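Local coordinates for HAD superfamily hydrolase (Brucella suis biovar 1, PDB 6NQ4), which probably acts as a phosphatase of the haloacid dehalogenase-like family and binds a sodium ion, at residues 154-159 with 186-191. Numbering follows the deposited sequence.
Sequences DDEVET and VERGPR. With EDO (1,2-ethanediol), chain F.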
loop_
_atom_site.group_PDB
_atom_site.type_symbol
_atom_site.label_atom_id
_atom_site.label_comp_id
_atom_site.label_asym_id
_atom_site.label_seq_id
_atom_site.Cartn_x
_atom_site.Cartn_y
_atom_site.Cartn_z
ATOM N N ASP A 154 -2.688 18.727 -1.174
ATOM C CA ASP A 154 -1.395 19.113 -1.751
ATOM C C ASP A 154 -0.319 18.610 -0.793
ATOM O O ASP A 154 0.097 19.317 0.135
ATOM C CB ASP A 154 -1.287 20.611 -1.986
ATOM C CG ASP A 154 0.052 21.000 -2.612
ATOM O OD1 ASP A 154 0.957 20.133 -2.698
ATOM O OD2 ASP A 154 0.208 22.159 -3.037
ATOM N N ASP A 155 0.146 17.395 -1.044
ATOM C CA ASP A 155 1.021 16.724 -0.096
ATOM C C ASP A 155 2.461 17.204 -0.150
ATOM O O ASP A 155 3.288 16.721 0.631
ATOM C CB ASP A 155 0.924 15.202 -0.248
ATOM C CG ASP A 155 1.439 14.689 -1.588
ATOM O OD1 ASP A 155 2.094 15.436 -2.359
ATOM O OD2 ASP A 155 1.178 13.494 -1.861
ATOM N N GLU A 156 2.796 18.129 -1.046
ATOM C CA GLU A 156 4.140 18.688 -1.019
ATOM C C GLU A 156 4.266 19.858 -0.060
ATOM O O GLU A 156 5.389 20.221 0.301
ATOM C CB GLU A 156 4.604 19.085 -2.428
ATOM C CG GLU A 156 4.823 17.903 -3.374
ATOM C CD GLU A 156 6.144 17.155 -3.147
ATOM O OE1 GLU A 156 6.939 17.544 -2.258
ATOM O OE2 GLU A 156 6.398 16.169 -3.877
ATOM N N VAL A 157 3.155 20.442 0.384
ATOM C CA VAL A 157 3.222 21.599 1.275
ATOM C C VAL A 157 2.396 21.450 2.541
ATOM O O VAL A 157 2.653 22.170 3.524
ATOM C CB VAL A 157 2.855 22.912 0.547
ATOM C CG1 VAL A 157 3.640 23.056 -0.741
ATOM C CG2 VAL A 157 1.365 22.978 0.287
ATOM N N GLU A 158 1.405 20.568 2.588
ATOM C CA GLU A 158 0.495 20.475 3.718
ATOM C C GLU A 158 0.965 19.418 4.705
ATOM O O GLU A 158 1.742 18.521 4.372
ATOM C CB GLU A 158 -0.911 20.120 3.221
ATOM C CG GLU A 158 -1.513 21.215 2.345
ATOM C CD GLU A 158 -2.782 20.793 1.630
ATOM O OE1 GLU A 158 -3.129 19.581 1.635
ATOM O OE2 GLU A 158 -3.431 21.697 1.040
ATOM N N THR A 159 0.470 19.526 5.930
ATOM C CA THR A 159 0.738 18.563 6.988
ATOM C C THR A 159 -0.571 18.174 7.644
ATOM O O THR A 159 -1.601 18.822 7.435
ATOM C CB THR A 159 1.658 19.182 8.048
ATOM O OG1 THR A 159 0.917 20.141 8.812
ATOM C CG2 THR A 159 2.875 19.836 7.412
ATOM N N VAL A 186 5.294 8.242 3.093
ATOM C CA VAL A 186 5.932 7.514 2.004
ATOM C C VAL A 186 7.121 8.330 1.530
ATOM O O VAL A 186 7.148 9.559 1.656
ATOM C CB VAL A 186 4.938 7.252 0.836
ATOM C CG1 VAL A 186 4.573 8.547 0.120
ATOM C CG2 VAL A 186 5.472 6.205 -0.159
ATOM N N GLU A 187 8.110 7.649 0.989
ATOM C CA GLU A 187 9.212 8.378 0.389
ATOM C C GLU A 187 8.826 8.890 -0.995
ATOM O O GLU A 187 7.975 8.317 -1.697
ATOM C CB GLU A 187 10.465 7.510 0.312
ATOM C CG GLU A 187 10.272 6.244 -0.496
ATOM C CD GLU A 187 9.869 5.078 0.378
ATOM O OE1 GLU A 187 8.638 4.829 0.524
ATOM O OE2 GLU A 187 10.800 4.429 0.939
ATOM N N ARG A 188 9.436 9.992 -1.372
ATOM C CA ARG A 188 9.342 10.521 -2.731
ATOM C C ARG A 188 10.728 11.070 -3.035
ATOM O O ARG A 188 11.068 12.187 -2.623
ATOM C CB ARG A 188 8.265 11.592 -2.857
ATOM C CG ARG A 188 7.936 11.912 -4.324
ATOM C CD ARG A 188 6.733 12.854 -4.410
ATOM N NE ARG A 188 5.504 12.171 -4.026
ATOM C CZ ARG A 188 4.405 12.792 -3.607
ATOM N NH1 ARG A 188 4.383 14.111 -3.526
ATOM N NH2 ARG A 188 3.334 12.091 -3.271
ATOM N N GLY A 189 11.549 10.251 -3.687
ATOM C CA GLY A 189 12.954 10.546 -3.781
ATOM C C GLY A 189 13.497 10.747 -2.382
ATOM O O GLY A 189 13.277 9.920 -1.491
ATOM N N PRO A 190 14.157 11.887 -2.147
ATOM C CA PRO A 190 14.749 12.153 -0.832
ATOM C C PRO A 190 13.761 12.637 0.212
ATOM O O PRO A 190 14.148 12.754 1.381
ATOM C CB PRO A 190 15.760 13.271 -1.141
ATOM C CG PRO A 190 15.071 14.049 -2.233
ATOM C CD PRO A 190 14.438 12.971 -3.103
ATOM N N ARG A 191 12.527 12.955 -0.170
ATOM C CA ARG A 191 11.558 13.554 0.736
ATOM C C ARG A 191 10.703 12.482 1.417
ATOM O O ARG A 191 10.555 11.357 0.921
ATOM C CB ARG A 191 10.653 14.527 -0.038
ATOM C CG ARG A 191 11.400 15.760 -0.561
ATOM C CD ARG A 191 10.512 16.813 -1.261
ATOM N NE ARG A 191 9.669 16.257 -2.326
ATOM C CZ ARG A 191 10.112 15.811 -3.498
ATOM N NH1 ARG A 191 11.408 15.843 -3.793
ATOM N NH2 ARG A 191 9.251 15.322 -4.380
HETATM C C1 EDO F . 5.053 17.957 3.079
HETATM O O1 EDO F . 4.461 18.492 4.270
HETATM C C2 EDO F . 5.115 16.439 3.206
HETATM O O2 EDO F . 3.812 15.853 2.962
#
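Arg188 clasps the Asp155 carboxylate through both terminal nitrogens: NH1 reaches OD1 of Asp155 at 2.9 Å, nearly straight at 172°, and NH2 bonds OD2. Both oxygens lie close to the guanidinium plane, although the carboxylate is turned well out of it. The same NH1 of Arg188 also donates to Glu156 OE2, at 2.9 Å, from above that carboxylate's plane. Arg191 meets Glu156 side-on: its NE donates to the syn lone pair of Glu156 OE1 at 3.0 Å, though the bond is bent to 138°, while its NH2 donates to OE2. Glu156 OE2 thus accepts from two arginines that approach opposite faces of its plane, which should limit its rotation. A bend at chi2 (-78°) swings the Glu156 carboxylate across to both. The close fit centres on these charged ends; the two segments together bury only 184 Å². The backbones stay apart, with CA atoms of Glu156 and Arg191 9.2 Å from each other, and Glu156 lies on the solvent side. Arg191 NH2 has a second anionic partner in Glu51. The result is a surface salt-bridge network joining the loop before helix 164-172 to a beta hairpin, whose strands 185-188 and 191-194 are linked by a type II' turn.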